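Local coordinates for succinate dehydrogenase subunit A (Mycolicibacterium smegmatis, PDB 7D6X), which carries the FAD-binding flavoprotein fold and oxidises succinate to fumarate, handing the electrons to the iron-sulfur subunit of the Sdh1 complex, at the interface of chains A and B. Sequence-based numbering; all coordinates share one arbitrary frame. Chains: chain A, Succinate dehydrogenase subunit A; chain B, Fumarate reductase iron-sulfur subunit.

The interface of chains A and B. Residues chain A 49, 51, 262, 367, 370; chain B 56, 58, 75.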
ATOM      1  N   MET A  49      -0.263   7.676  -0.238  1.00 45.63           N
ATOM      2  CA  MET A  49       1.121   8.007   0.058  1.00 45.63           C
ATOM      3  C   MET A  49       1.279   8.782   1.356  1.00 45.63           C
ATOM      4  O   MET A  49       2.390   8.838   1.890  1.00 45.63           O
ATOM      5  CB  MET A  49       1.723   8.810  -1.091  1.00 45.63           C
ATOM      6  CG  MET A  49       1.555   8.168  -2.445  1.00 45.63           C
ATOM      7  SD  MET A  49       2.460   9.059  -3.716  1.00 45.63           S
ATOM      8  CE  MET A  49       4.140   8.714  -3.219  1.00 45.63           C
ATOM      9  N   GLU A  51       1.580   9.713   5.118  1.00 48.78           N
ATOM     10  CA  GLU A  51       2.148   8.917   6.200  1.00 48.78           C
ATOM     11  C   GLU A  51       2.131   9.690   7.505  1.00 48.78           C
ATOM     12  O   GLU A  51       2.875   9.378   8.440  1.00 48.78           O
ATOM     13  CB  GLU A  51       3.573   8.481   5.871  1.00 48.78           C
ATOM     14  CG  GLU A  51       3.683   7.554   4.685  1.00 48.78           C
ATOM     15  CD  GLU A  51       5.070   7.543   4.088  1.00 48.78           C
ATOM     16  OE1 GLU A  51       5.245   8.103   2.986  1.00 48.78           O
ATOM     17  OE2 GLU A  51       5.984   6.975   4.719  1.00 48.78           O
ATOM     18  N   ILE A 262      11.137  12.096  -2.763  1.00 68.39           N
ATOM     19  CA  ILE A 262      11.091  11.476  -1.445  1.00 68.39           C
ATOM     20  C   ILE A 262      11.689  12.499  -0.495  1.00 68.39           C
ATOM     21  O   ILE A 262      12.903  12.720  -0.497  1.00 68.39           O
ATOM     22  CB  ILE A 262      11.866  10.146  -1.384  1.00 68.39           C
ATOM     23  CG1 ILE A 262      11.322   9.102  -2.364  1.00 68.39           C
ATOM     24  CG2 ILE A 262      11.842   9.588   0.025  1.00 68.39           C
ATOM     25  CD1 ILE A 262       9.947   8.598  -2.038  1.00 68.39           C
ATOM     26  N   GLN A 367      14.623   1.838   3.432  1.00 90.74           N
ATOM     27  CA  GLN A 367      14.031   2.212   2.154  1.00 90.74           C
ATOM     28  C   GLN A 367      15.102   2.529   1.124  1.00 90.74           C
ATOM     29  O   GLN A 367      15.028   2.065  -0.018  1.00 90.74           O
ATOM     30  CB  GLN A 367      13.090   3.400   2.340  1.00 90.74           C
ATOM     31  CG  GLN A 367      12.215   3.706   1.140  1.00 90.74           C
ATOM     32  CD  GLN A 367      11.006   2.794   1.039  1.00 90.74           C
ATOM     33  OE1 GLN A 367      11.029   1.655   1.504  1.00 90.74           O
ATOM     34  NE2 GLN A 367       9.940   3.296   0.430  1.00 90.74           N
ATOM     35  N   GLU A 370      17.029  -0.698   0.032  1.00 83.86           N
ATOM     36  CA  GLU A 370      16.272  -1.663  -0.755  1.00 83.86           C
ATOM     37  C   GLU A 370      15.771  -1.061  -2.058  1.00 83.86           C
ATOM     38  O   GLU A 370      15.370  -1.802  -2.961  1.00 83.86           O
ATOM     39  CB  GLU A 370      15.109  -2.233   0.055  1.00 83.86           C
ATOM     40  CG  GLU A 370      14.024  -1.243   0.429  1.00 83.86           C
ATOM     41  CD  GLU A 370      12.950  -1.121  -0.627  1.00 83.86           C
ATOM     42  OE1 GLU A 370      12.850  -2.024  -1.481  1.00 83.86           O
ATOM     43  OE2 GLU A 370      12.202  -0.123  -0.597  1.00 83.86           O
TER
ATOM     44  N   ALA B  56       6.691   4.774  -5.213  1.00 49.05           N
ATOM     45  CA  ALA B  56       7.246   4.532  -3.892  1.00 49.05           C
ATOM     46  C   ALA B  56       6.894   3.162  -3.342  1.00 49.05           C
ATOM     47  O   ALA B  56       7.246   2.877  -2.195  1.00 49.05           O
ATOM     48  CB  ALA B  56       6.779   5.624  -2.921  1.00 49.05           C
ATOM     49  N   LYS B  58       3.419   2.294  -2.519  1.00 45.28           N
ATOM     50  CA  LYS B  58       2.233   2.295  -1.664  1.00 45.28           C
ATOM     51  C   LYS B  58       0.993   2.229  -2.545  1.00 45.28           C
ATOM     52  O   LYS B  58      -0.072   2.698  -2.147  1.00 45.28           O
ATOM     53  CB  LYS B  58       2.622   3.755  -1.443  1.00 45.28           C
ATOM     54  CG  LYS B  58       3.659   3.922  -0.367  1.00 45.28           C
ATOM     55  CD  LYS B  58       4.173   5.329  -0.303  1.00 45.28           C
ATOM     56  CE  LYS B  58       4.976   5.520   0.958  1.00 45.28           C
ATOM     57  NZ  LYS B  58       5.864   4.354   1.197  1.00 45.28           N
ATOM     58  N   MET B  75       9.720  -1.082  -7.786  1.00 48.17           N
ATOM     59  CA  MET B  75      10.566  -1.570  -6.711  1.00 48.17           C
ATOM     60  C   MET B  75      11.652  -2.522  -7.183  1.00 48.17           C
ATOM     61  O   MET B  75      12.627  -2.726  -6.456  1.00 48.17           O
ATOM     62  CB  MET B  75       9.712  -2.270  -5.654  1.00 48.17           C
ATOM     63  CG  MET B  75       8.756  -1.355  -4.927  1.00 48.17           C
ATOM     64  SD  MET B  75       9.427  -0.757  -3.369  1.00 48.17           S
ATOM     65  CE  MET B  75       9.650   0.972  -3.740  1.00 48.17           C
TER
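This patch joins the flavoprotein subunit to the iron-sulfur subunit. B:Ala56 and B:Lys58 lie in the cysteine-rich cluster-binding loop of the ferredoxin-type 2Fe-2S domain, and B:Met75 in another loop. Chain A meets them with two loops, the 3-10 helix 46-49 and the helix 362-371. The contact probably helps dock the cluster domain for electron transfer. B:Lys58 makes the closest approach. Its chain is extended up to CE and then turns (chi4 43°). It crosses A:Glu51 at about a right angle. The methylene CE, not the amine, faces the carboxylate, 3.3 Å from OE1 of A:Glu51. The amine NZ of B:Lys58 stays 4.2 Å from the same OE1. The opposite charges may attract, but no salt bridge is formed in the model. Nearer the backbone, CD of B:Lys58 packs 4.1 Å from CA of A:Met49. The A:Met49 chain bends at its end (chi3 68°), bringing methyl CE 4.1 Å from CB of B:Ala56. A:Ile262 points CD1 toward CB of B:Ala56, 4.4 Å away. The side toward helix 362-371 is less well defined. Amide NE2 of A:Gln367 faces carbonyl O of B:Ala56 at 3.8 Å, too long for a hydrogen bond. Poor order leaves this amide uncertain. CG of A:Glu370 sits in the crowded position between backbone N and carbonyl carbon (chi1 66°), and the chain bends at chi2. B:Met75 is also bent and crosses it obliquely. Its thioether SD lies 4.0 Å from carboxylate OE2 of A:Glu370.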